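Local coordinates for protein GTN Reductase (Agrobacterium tumefaciens, PDB 5N6G) that is an FMN-binding Old Yellow Enzyme that probably reduces activated carbon-carbon double bonds with NADH or NADPH as hydride source, at residues Ile264-Gly269 with Trp302-Gly307; Lys125-Ile130 with Phe139-Glu144; Val52-Pro57 with Asp67-Tyr72. All blocks are in the same frame, centred on the assembly; numbering follows the deposited sequence.

Interaction 1 of 3, residues Ile264-Gly269 with Trp302-Gly307; sequences IHVVEG and WIANNG. With FMN (flavin mononucleotide), chain B.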
loop_
_atom_site.group_PDB
_atom_site.type_symbol
_atom_site.label_atom_id
_atom_site.label_comp_id
_atom_site.label_asym_id
_atom_site.label_seq_id
_atom_site.Cartn_x
_atom_site.Cartn_y
_atom_site.Cartn_z
ATOM N N ILE A 264 10.832 1.836 -3.549
ATOM C CA ILE A 264 9.706 2.222 -4.385
ATOM C C ILE A 264 9.012 0.934 -4.798
ATOM O O ILE A 264 9.657 0.030 -5.342
ATOM C CB ILE A 264 10.147 2.987 -5.653
ATOM C CG1 ILE A 264 11.177 4.088 -5.332
ATOM C CG2 ILE A 264 8.911 3.502 -6.406
ATOM C CD1 ILE A 264 10.627 5.227 -4.487
ATOM N N HIS A 265 7.711 0.852 -4.550
ATOM C CA HIS A 265 6.900 -0.307 -4.877
ATOM C C HIS A 265 5.918 0.100 -5.962
ATOM O O HIS A 265 5.075 0.976 -5.739
ATOM C CB HIS A 265 6.191 -0.797 -3.612
ATOM C CG HIS A 265 5.391 -2.042 -3.774
ATOM N ND1 HIS A 265 4.795 -2.654 -2.698
ATOM C CD2 HIS A 265 5.062 -2.783 -4.857
ATOM C CE1 HIS A 265 4.151 -3.733 -3.102
ATOM N NE2 HIS A 265 4.293 -3.836 -4.408
ATOM N N VAL A 266 6.036 -0.506 -7.141
ATOM C CA VAL A 266 5.273 -0.088 -8.313
ATOM C C VAL A 266 4.318 -1.194 -8.741
ATOM O O VAL A 266 4.730 -2.345 -8.944
ATOM C CB VAL A 266 6.203 0.312 -9.475
ATOM C CG1 VAL A 266 7.103 -0.841 -9.887
ATOM C CG2 VAL A 266 5.401 0.808 -10.668
ATOM N N VAL A 267 3.048 -0.825 -8.903
ATOM C CA VAL A 267 2.024 -1.662 -9.525
ATOM C C VAL A 267 2.104 -1.425 -11.022
ATOM O O VAL A 267 1.869 -0.307 -11.501
ATOM C CB VAL A 267 0.619 -1.321 -8.994
ATOM C CG1 VAL A 267 -0.455 -2.164 -9.687
ATOM C CG2 VAL A 267 0.541 -1.494 -7.472
ATOM N N GLU A 268 2.397 -2.481 -11.770
ATOM C CA GLU A 268 2.545 -2.409 -13.212
ATOM C C GLU A 268 1.218 -2.789 -13.859
ATOM O O GLU A 268 0.840 -3.965 -13.880
ATOM C CB GLU A 268 3.684 -3.323 -13.659
ATOM C CG GLU A 268 5.012 -2.880 -13.052
ATOM C CD GLU A 268 6.170 -3.830 -13.326
ATOM O OE1 GLU A 268 5.970 -5.070 -13.356
ATOM O OE2 GLU A 268 7.292 -3.314 -13.494
ATOM N N GLY A 269 0.515 -1.797 -14.388
ATOM C CA GLY A 269 -0.766 -2.028 -15.019
ATOM C C GLY A 269 -1.952 -1.776 -14.110
ATOM O O GLY A 269 -1.872 -1.103 -13.084
ATOM N N TRP A 302 13.864 -1.372 -5.823
ATOM C CA TRP A 302 12.800 -1.247 -6.811
ATOM C C TRP A 302 11.980 -2.538 -6.781
ATOM O O TRP A 302 12.430 -3.580 -7.289
ATOM C CB TRP A 302 13.380 -1.008 -8.202
ATOM C CG TRP A 302 12.360 -0.574 -9.190
ATOM C CD1 TRP A 302 11.677 -1.371 -10.072
ATOM C CD2 TRP A 302 11.878 0.760 -9.403
ATOM N NE1 TRP A 302 10.802 -0.613 -10.813
ATOM C CE2 TRP A 302 10.909 0.697 -10.425
ATOM C CE3 TRP A 302 12.184 2.002 -8.840
ATOM C CZ2 TRP A 302 10.261 1.829 -10.907
ATOM C CZ3 TRP A 302 11.517 3.111 -9.287
ATOM C CH2 TRP A 302 10.564 3.022 -10.304
ATOM N N ILE A 303 10.778 -2.454 -6.212
ATOM C CA ILE A 303 9.912 -3.602 -5.973
ATOM C C ILE A 303 8.771 -3.517 -6.965
ATOM O O ILE A 303 8.069 -2.508 -7.012
ATOM C CB ILE A 303 9.347 -3.623 -4.540
ATOM C CG1 ILE A 303 10.455 -3.534 -3.488
ATOM C CG2 ILE A 303 8.465 -4.848 -4.383
ATOM C CD1 ILE A 303 9.910 -3.393 -2.051
ATOM N N ALA A 304 8.567 -4.567 -7.735
ATOM C CA ALA A 304 7.531 -4.565 -8.753
ATOM C C ALA A 304 6.436 -5.544 -8.382
ATOM O O ALA A 304 6.684 -6.554 -7.733
ATOM C CB ALA A 304 8.084 -4.949 -10.123
ATOM N N ASN A 305 5.229 -5.230 -8.840
ATOM C CA ASN A 305 4.043 -6.008 -8.553
ATOM C C ASN A 305 3.118 -6.011 -9.754
ATOM O O ASN A 305 3.148 -5.094 -10.583
ATOM C CB ASN A 305 3.285 -5.425 -7.360
ATOM C CG ASN A 305 1.917 -6.015 -7.216
ATOM O OD1 ASN A 305 0.919 -5.424 -7.627
ATOM N ND2 ASN A 305 1.854 -7.208 -6.647
ATOM N N ASN A 306 2.297 -7.072 -9.801
ATOM C CA ASN A 306 1.041 -7.239 -10.524
ATOM C C ASN A 306 1.186 -8.292 -11.618
ATOM O O ASN A 306 1.827 -8.078 -12.657
ATOM C CB ASN A 306 0.499 -5.929 -11.098
ATOM C CG ASN A 306 -0.927 -6.095 -11.618
ATOM O OD1 ASN A 306 -1.788 -6.657 -10.935
ATOM N ND2 ASN A 306 -1.168 -5.657 -12.853
ATOM N N GLY A 307 0.615 -9.465 -11.370
ATOM C CA GLY A 307 0.585 -10.515 -12.368
ATOM C C GLY A 307 1.856 -11.316 -12.518
ATOM O O GLY A 307 1.994 -12.039 -13.508
HETATM N N1 FMN B . -3.110 -3.059 -2.578
HETATM C C2 FMN B . -2.689 -2.137 -1.651
HETATM O O2 FMN B . -1.853 -1.250 -1.937
HETATM N N3 FMN B . -3.173 -2.203 -0.363
HETATM C C4 FMN B . -4.106 -3.108 0.107
HETATM O O4 FMN B . -4.438 -3.110 1.292
HETATM C C4A FMN B . -4.568 -4.056 -0.884
HETATM N N5 FMN B . -5.428 -4.970 -0.511
HETATM C C5A FMN B . -5.739 -5.966 -1.420
HETATM C C6 FMN B . -6.560 -7.007 -1.004
HETATM C C7 FMN B . -6.811 -8.090 -1.835
HETATM C C7M FMN B . -7.683 -9.212 -1.326
HETATM C C8 FMN B . -6.244 -8.137 -3.113
HETATM C C8M FMN B . -6.445 -9.324 -4.015
HETATM C C9 FMN B . -5.440 -7.086 -3.546
HETATM C C9A FMN B . -5.178 -6.007 -2.702
HETATM N N10 FMN B . -4.277 -4.984 -3.068
HETATM C C10 FMN B . -3.973 -3.978 -2.193
HETATM C "C1'" FMN B . -3.535 -5.126 -4.329
HETATM C "C2'" FMN B . -2.382 -6.110 -4.174
HETATM O "O2'" FMN B . -1.400 -5.597 -3.266
HETATM C "C3'" FMN B . -1.698 -6.449 -5.499
HETATM O "O3'" FMN B . -1.259 -5.248 -6.130
HETATM C "C4'" FMN B . -2.596 -7.208 -6.474
HETATM O "O4'" FMN B . -3.168 -8.350 -5.834
HETATM C "C5'" FMN B . -1.861 -7.606 -7.741
HETATM O "O5'" FMN B . -0.780 -8.510 -7.433
HETATM P P FMN B . -0.822 -10.113 -7.692
HETATM O O1P FMN B . -0.978 -10.276 -9.189
HETATM O O2P FMN B . -2.054 -10.609 -6.955
HETATM O O3P FMN B . 0.466 -10.611 -7.145
HETATM O O HOH W 1 9.059 -1.563 -12.939
#
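I264 and V266 pair with W302 and A304 on one face of two parallel strands. H265 and V267 pair with I303 and N305 on the other. Four backbone hydrogen bonds hold the register, from I303 N to I264 O (2.9 Å) through to E268 N and N305 O (3.0 Å). N306 ND2 donates to E268 O at 2.8 Å, near the N306 amide plane.

Apolar contacts line the I264/V266 face. I264 CB lies 3.9 Å from W302 CZ3, and V266 CG1 packs obliquely against the same indole. On the other face, I303 CG2 makes a CH-pi contact over the H265 ring. N305 CB sits at that ring's edge, 3.5 Å from H265 NE2, while H265 ND1 is bonded to E176.

One water bridges W302 NE1 and E268 OE2. E268 OE1 makes a salt bridge to R275 and a hydrogen bond to Y308 OH.

N305 CG is anti to the backbone N (chi1 168°), and its amide grips FMN: O3' donates to OD1 at 2.6 Å and ND2 donates to O5'. G307 N reaches phosphate O1P. A beta-alpha-beta crossover joins the strands, and FMN is held at the C-terminal end of 301-305, as is characteristic of TIM barrels.

Interaction 2 of 3, residues Lys125-Ile130 with Phe139-Glu144; sequences KSKTYI and FAETSE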
loop_
_atom_site.group_PDB
_atom_site.type_symbol
_atom_site.label_atom_id
_atom_site.label_comp_id
_atom_site.label_asym_id
_atom_site.label_seq_id
_atom_site.Cartn_x
_atom_site.Cartn_y
_atom_site.Cartn_z
ATOM N N LYS A 125 -17.556 6.703 -8.009
ATOM C CA LYS A 125 -18.427 5.576 -8.319
ATOM C C LYS A 125 -17.687 4.333 -7.846
ATOM O O LYS A 125 -17.044 3.608 -8.606
ATOM C CB LYS A 125 -18.772 5.521 -9.797
ATOM C CG LYS A 125 -19.853 4.473 -10.099
ATOM C CD LYS A 125 -20.453 4.674 -11.487
ATOM C CE LYS A 125 -21.231 3.446 -11.942
ATOM N NZ LYS A 125 -20.443 2.618 -12.906
ATOM N N SER A 126 -17.757 4.110 -6.535
ATOM C CA SER A 126 -17.047 3.029 -5.870
ATOM C C SER A 126 -17.949 2.476 -4.776
ATOM O O SER A 126 -18.992 3.048 -4.450
ATOM C CB SER A 126 -15.711 3.507 -5.283
ATOM O OG SER A 126 -14.891 2.414 -4.912
ATOM N N LYS A 127 -17.562 1.323 -4.242
ATOM C CA LYS A 127 -18.336 0.658 -3.213
ATOM C C LYS A 127 -17.438 0.331 -2.042
ATOM O O LYS A 127 -16.237 0.131 -2.200
ATOM C CB LYS A 127 -18.992 -0.632 -3.736
ATOM C CG LYS A 127 -20.200 -0.375 -4.608
ATOM C CD LYS A 127 -20.769 -1.674 -5.174
ATOM C CE LYS A 127 -22.023 -1.418 -6.001
ATOM N NZ LYS A 127 -23.095 -0.784 -5.188
ATOM N N THR A 128 -18.042 0.268 -0.860
ATOM C CA THR A 128 -17.276 -0.045 0.327
ATOM C C THR A 128 -18.049 -1.010 1.212
ATOM O O THR A 128 -19.164 -1.428 0.897
ATOM C CB THR A 128 -16.886 1.207 1.119
ATOM O OG1 THR A 128 -16.148 0.772 2.252
ATOM C CG2 THR A 128 -18.099 2.018 1.588
ATOM N N TYR A 129 -17.425 -1.375 2.331
ATOM C CA TYR A 129 -17.964 -2.354 3.268
ATOM C C TYR A 129 -18.175 -1.639 4.594
ATOM O O TYR A 129 -17.225 -1.092 5.161
ATOM C CB TYR A 129 -17.012 -3.544 3.436
ATOM C CG TYR A 129 -16.183 -3.908 2.204
ATOM C CD1 TYR A 129 -16.679 -3.733 0.918
ATOM C CD2 TYR A 129 -14.901 -4.435 2.335
ATOM C CE1 TYR A 129 -15.926 -4.055 -0.194
ATOM C CE2 TYR A 129 -14.143 -4.773 1.218
ATOM C CZ TYR A 129 -14.667 -4.576 -0.040
ATOM O OH TYR A 129 -13.937 -4.902 -1.156
ATOM N N ILE A 130 -19.417 -1.631 5.076
ATOM C CA ILE A 130 -19.810 -0.880 6.270
ATOM C C ILE A 130 -20.523 -1.775 7.276
ATOM O O ILE A 130 -20.895 -2.913 6.980
ATOM C CB ILE A 130 -20.694 0.345 5.941
ATOM C CG1 ILE A 130 -22.005 -0.084 5.278
ATOM C CG2 ILE A 130 -19.918 1.316 5.052
ATOM C CD1 ILE A 130 -23.077 0.976 5.342
ATOM N N PHE A 139 -22.855 -3.714 1.974
ATOM C CA PHE A 139 -22.163 -2.973 0.931
ATOM C C PHE A 139 -22.869 -1.650 0.702
ATOM O O PHE A 139 -24.099 -1.564 0.779
ATOM C CB PHE A 139 -22.128 -3.763 -0.376
ATOM C CG PHE A 139 -20.830 -4.458 -0.625
ATOM C CD1 PHE A 139 -19.924 -3.950 -1.539
ATOM C CD2 PHE A 139 -20.512 -5.618 0.055
ATOM C CE1 PHE A 139 -18.726 -4.590 -1.776
ATOM C CE2 PHE A 139 -19.317 -6.264 -0.172
ATOM C CZ PHE A 139 -18.421 -5.751 -1.091
ATOM N N ALA A 140 -22.088 -0.617 0.411
ATOM C CA ALA A 140 -22.659 0.700 0.229
ATOM C C ALA A 140 -21.838 1.439 -0.812
ATOM O O ALA A 140 -20.637 1.188 -0.980
ATOM C CB ALA A 140 -22.699 1.500 1.541
ATOM N N GLU A 141 -22.515 2.328 -1.523
ATOM C CA GLU A 141 -21.799 3.270 -2.370
ATOM C C GLU A 141 -21.025 4.222 -1.479
ATOM O O GLU A 141 -21.497 4.596 -0.396
ATOM C CB GLU A 141 -22.778 4.049 -3.238
ATOM C CG GLU A 141 -23.618 3.158 -4.147
ATOM C CD GLU A 141 -24.686 3.921 -4.919
ATOM O OE1 GLU A 141 -24.596 5.163 -5.014
ATOM O OE2 GLU A 141 -25.623 3.270 -5.431
ATOM N N THR A 142 -19.845 4.627 -1.937
ATOM C CA THR A 142 -19.070 5.600 -1.181
ATOM C C THR A 142 -19.823 6.930 -1.113
ATOM O O THR A 142 -20.586 7.296 -2.005
ATOM C CB THR A 142 -17.668 5.788 -1.764
ATOM O OG1 THR A 142 -17.732 6.072 -3.165
ATOM C CG2 THR A 142 -16.852 4.512 -1.527
ATOM N N SER A 143 -19.570 7.652 -0.030
ATOM C CA SER A 143 -20.293 8.862 0.311
ATOM C C SER A 143 -19.745 10.068 -0.447
ATOM O O SER A 143 -18.594 10.093 -0.903
ATOM C CB SER A 143 -20.175 9.113 1.820
ATOM O OG SER A 143 -20.808 8.092 2.565
ATOM N N GLU A 144 -20.572 11.112 -0.520
ATOM C CA GLU A 144 -20.147 12.393 -1.091
ATOM C C GLU A 144 -19.025 13.003 -0.256
ATOM O O GLU A 144 -19.235 13.240 0.947
ATOM C CB GLU A 144 -21.301 13.395 -1.103
ATOM C CG GLU A 144 -22.467 13.035 -1.928
ATOM C CD GLU A 144 -23.500 14.160 -1.963
ATOM O OE1 GLU A 144 -23.656 14.900 -0.954
ATOM O OE2 GLU A 144 -24.149 14.304 -3.013
#
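K127 faces E141 in a non-hydrogen-bonded pair, and its side chain meets both F139 and E141. Its CB sits at the edge of the F139 ring, 4.1 Å from F139 CD1. CG is anti to the carbonyl carbon (chi1 -76°), which places it 4.0 Å from A140 O. The chain then runs extended until chi4 (-60°) bends NZ aside. NZ ends 4.1 Å from E141 CG. The carboxylate is farther off, with E141 OE2 4.8 Å from K127 NZ. The two charges are therefore near each other without a salt bridge.

The backbones are antiparallel but strongly twisted, with short axes at 135°. T128 and A140 form the hydrogen-bonded pair: T128 N to A140 O is 2.8 Å, and A140 N to T128 O is 3.1 Å. Past the end of the strands, T142 N donates to S126 O at 3.1 Å, from above the carbonyl plane.

T128 and A140 share one face. I130 CD1 reaches A140 CB at 3.9 Å. T128 CG2 lies near A140 O and T142 CG2, while T128 OG1 is bonded to G64 O. On the other face, the Y129 and F139 side chains run side by side in the same direction, with their rings turned obliquely. Y129 has two conformers, and the closest ring approach in the one described is too short for carbons, so the detail of this pair is doubtful.

Y129 also meets the Y65 ring and touches the bound 2-phenylacrylic acid. T128, on one face, and Y129, on the other, tie the strand to G64 and Y65 of another loop. The whole is a two-stranded beta hairpin, 127-131 with 137-141, standing outside the barrel sheet and lending Y129 to the wall of the ligand pocket.

Interaction 3 of 3, residues Val52-Pro57 with Asp67-Tyr72; sequences VTEGTP and DVPGLY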
loop_
_atom_site.group_PDB
_atom_site.type_symbol
_atom_site.label_atom_id
_atom_site.label_comp_id
_atom_site.label_asym_id
_atom_site.label_seq_id
_atom_site.Cartn_x
_atom_site.Cartn_y
_atom_site.Cartn_z
ATOM N N VAL A 52 4.641 -6.426 3.485
ATOM C CA VAL A 52 3.921 -5.159 3.571
ATOM C C VAL A 52 2.547 -5.483 4.123
ATOM O O VAL A 52 1.844 -6.347 3.575
ATOM C CB VAL A 52 3.817 -4.453 2.208
ATOM C CG1 VAL A 52 3.171 -3.098 2.371
ATOM C CG2 VAL A 52 5.198 -4.332 1.564
ATOM N N THR A 53 2.169 -4.816 5.211
ATOM C CA THR A 53 0.877 -5.118 5.792
ATOM C C THR A 53 -0.242 -4.687 4.848
ATOM O O THR A 53 -0.076 -3.830 3.977
ATOM C CB THR A 53 0.631 -4.400 7.125
ATOM O OG1 THR A 53 0.540 -2.974 6.939
ATOM C CG2 THR A 53 1.696 -4.696 8.159
ATOM N N GLU A 54 -1.424 -5.235 5.111
ATOM C CA GLU A 54 -2.664 -4.628 4.646
ATOM C C GLU A 54 -2.645 -3.133 4.919
ATOM O O GLU A 54 -2.049 -2.672 5.892
ATOM C CB GLU A 54 -3.859 -5.265 5.367
ATOM C CG GLU A 54 -3.928 -5.018 6.880
ATOM C CD GLU A 54 -4.628 -6.155 7.626
ATOM O OE1 GLU A 54 -5.884 -6.180 7.683
ATOM O OE2 GLU A 54 -3.912 -7.033 8.161
ATOM N N GLY A 55 -3.345 -2.367 4.096
ATOM C CA GLY A 55 -3.447 -0.952 4.370
ATOM C C GLY A 55 -3.942 -0.717 5.776
ATOM O O GLY A 55 -4.898 -1.370 6.230
ATOM N N THR A 56 -3.268 0.173 6.490
ATOM C CA THR A 56 -3.590 0.451 7.884
ATOM C C THR A 56 -3.760 1.955 8.063
ATOM O O THR A 56 -2.784 2.716 7.913
ATOM C CB THR A 56 -2.521 -0.157 8.800
ATOM O OG1 THR A 56 -2.923 -0.010 10.175
ATOM C CG2 THR A 56 -1.157 0.422 8.602
ATOM N N PRO A 57 -4.969 2.440 8.329
ATOM C CA PRO A 57 -5.191 3.886 8.316
ATOM C C PRO A 57 -4.509 4.610 9.450
ATOM O O PRO A 57 -4.396 4.116 10.576
ATOM C CB PRO A 57 -6.717 4.011 8.396
ATOM C CG PRO A 57 -7.186 2.750 7.687
ATOM C CD PRO A 57 -6.224 1.691 8.179
ATOM N N ASP A 67 -13.714 -3.071 9.618
ATOM C CA ASP A 67 -12.897 -4.127 10.209
ATOM C C ASP A 67 -11.466 -4.112 9.678
ATOM O O ASP A 67 -10.839 -5.166 9.533
ATOM C CB ASP A 67 -13.550 -5.505 10.005
ATOM C CG ASP A 67 -14.861 -5.654 10.787
ATOM O OD1 ASP A 67 -15.153 -4.833 11.671
ATOM O OD2 ASP A 67 -15.623 -6.589 10.497
ATOM N N VAL A 68 -10.955 -2.916 9.395
ATOM C CA VAL A 68 -9.583 -2.710 8.949
ATOM C C VAL A 68 -8.753 -2.243 10.137
ATOM O O VAL A 68 -9.180 -1.315 10.848
ATOM C CB VAL A 68 -9.528 -1.672 7.821
ATOM C CG1 VAL A 68 -8.125 -1.194 7.557
ATOM C CG2 VAL A 68 -10.156 -2.240 6.565
ATOM N N PRO A 69 -7.585 -2.833 10.377
ATOM C CA PRO A 69 -6.773 -2.421 11.526
ATOM C C PRO A 69 -6.129 -1.074 11.249
ATOM O O PRO A 69 -5.674 -0.807 10.141
ATOM C CB PRO A 69 -5.714 -3.524 11.617
ATOM C CG PRO A 69 -5.532 -3.930 10.211
ATOM C CD PRO A 69 -6.910 -3.882 9.597
ATOM N N GLY A 70 -6.081 -0.221 12.272
ATOM C CA GLY A 70 -5.466 1.081 12.161
ATOM C C GLY A 70 -4.219 1.255 13.017
ATOM O O GLY A 70 -3.727 0.326 13.654
ATOM N N LEU A 71 -3.707 2.496 13.020
ATOM C CA LEU A 71 -2.573 2.887 13.849
ATOM C C LEU A 71 -2.926 4.022 14.804
ATOM O O LEU A 71 -2.030 4.702 15.302
ATOM C CB LEU A 71 -1.393 3.281 12.962
ATOM C CG LEU A 71 -0.676 2.076 12.367
ATOM C CD1 LEU A 71 0.262 2.543 11.258
ATOM C CD2 LEU A 71 0.076 1.306 13.433
ATOM N N TYR A 72 -4.211 4.227 15.097
ATOM C CA TYR A 72 -4.643 5.415 15.839
ATOM C C TYR A 72 -5.289 5.097 17.184
ATOM O O TYR A 72 -5.779 6.016 17.869
ATOM C CB TYR A 72 -5.587 6.248 14.960
ATOM C CG TYR A 72 -6.781 5.503 14.403
ATOM C CD1 TYR A 72 -7.962 5.386 15.137
ATOM C CD2 TYR A 72 -6.722 4.892 13.158
ATOM C CE1 TYR A 72 -9.064 4.712 14.624
ATOM C CE2 TYR A 72 -7.799 4.204 12.643
ATOM C CZ TYR A 72 -8.963 4.108 13.367
ATOM O OH TYR A 72 -10.041 3.419 12.849
#
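The Y72 ring meets P57 O at its edge, near the ring plane, with Y72 CD2 3.6 Å from that oxygen. G70, which has no side chain, passes close to the same ring. The second flat group is the E54 carboxylate. It meets P69 tip to tip: E54 OE1 is 3.2 Å from P69 CD, and E54 CD is 3.5 Å from P69 CG. Farther out, Y72 OH is bonded to Q63 and E54 OE2 to Y42 OH.

This is a beta-alpha loop of the TIM barrel. The chain leaves strand 50-57 and folds back over its C-terminal end at 67-72 before entering helix 74-89. W80 of that helix touches T56, P69 and L71. G55 N donates to FMN O4, so the same strand end carries a bond to the flavin.

The P57 and V68 side chains cross at about a right angle, with P57 CD 3.5 Å from V68 CG1. V68 CG1 also rests against G55 O. T56 CG2 lies 3.7 Å from L71 CD1, again with the side chains nearly perpendicular.

Two hydrogen bonds join the segments. L71 N donates to P57 O at 3.0 Å; the Y72 ring edge only touches that oxygen. T56 OG1 is anti to the backbone N (chi1 -174°). It donates to P69 O at 2.9 Å from 49° above the carbonyl plane.

Along the chain the order is interaction 3, then 2, then 1. Interactions 1 and 3 share the eight-stranded barrel sheet. Interaction 3 uses its second strand, 50-57, and interaction 1 its sixth and seventh, 263-267 and 301-305. They lie on opposite sides of the chain's centre, with their own centres about 20 Å apart. Interaction 2 is a hairpin that comes, along the chain, between strand 94-99 and helix 150-169. Its centre is about 19 Å from that of interaction 3 and about 27 Å from that of interaction 1. Interaction 1 holds the ribityl and phosphate part of FMN, interaction 3 bonds to O4 of its ring system, and the hairpin contributes to the pocket for 2-phenylacrylic acid.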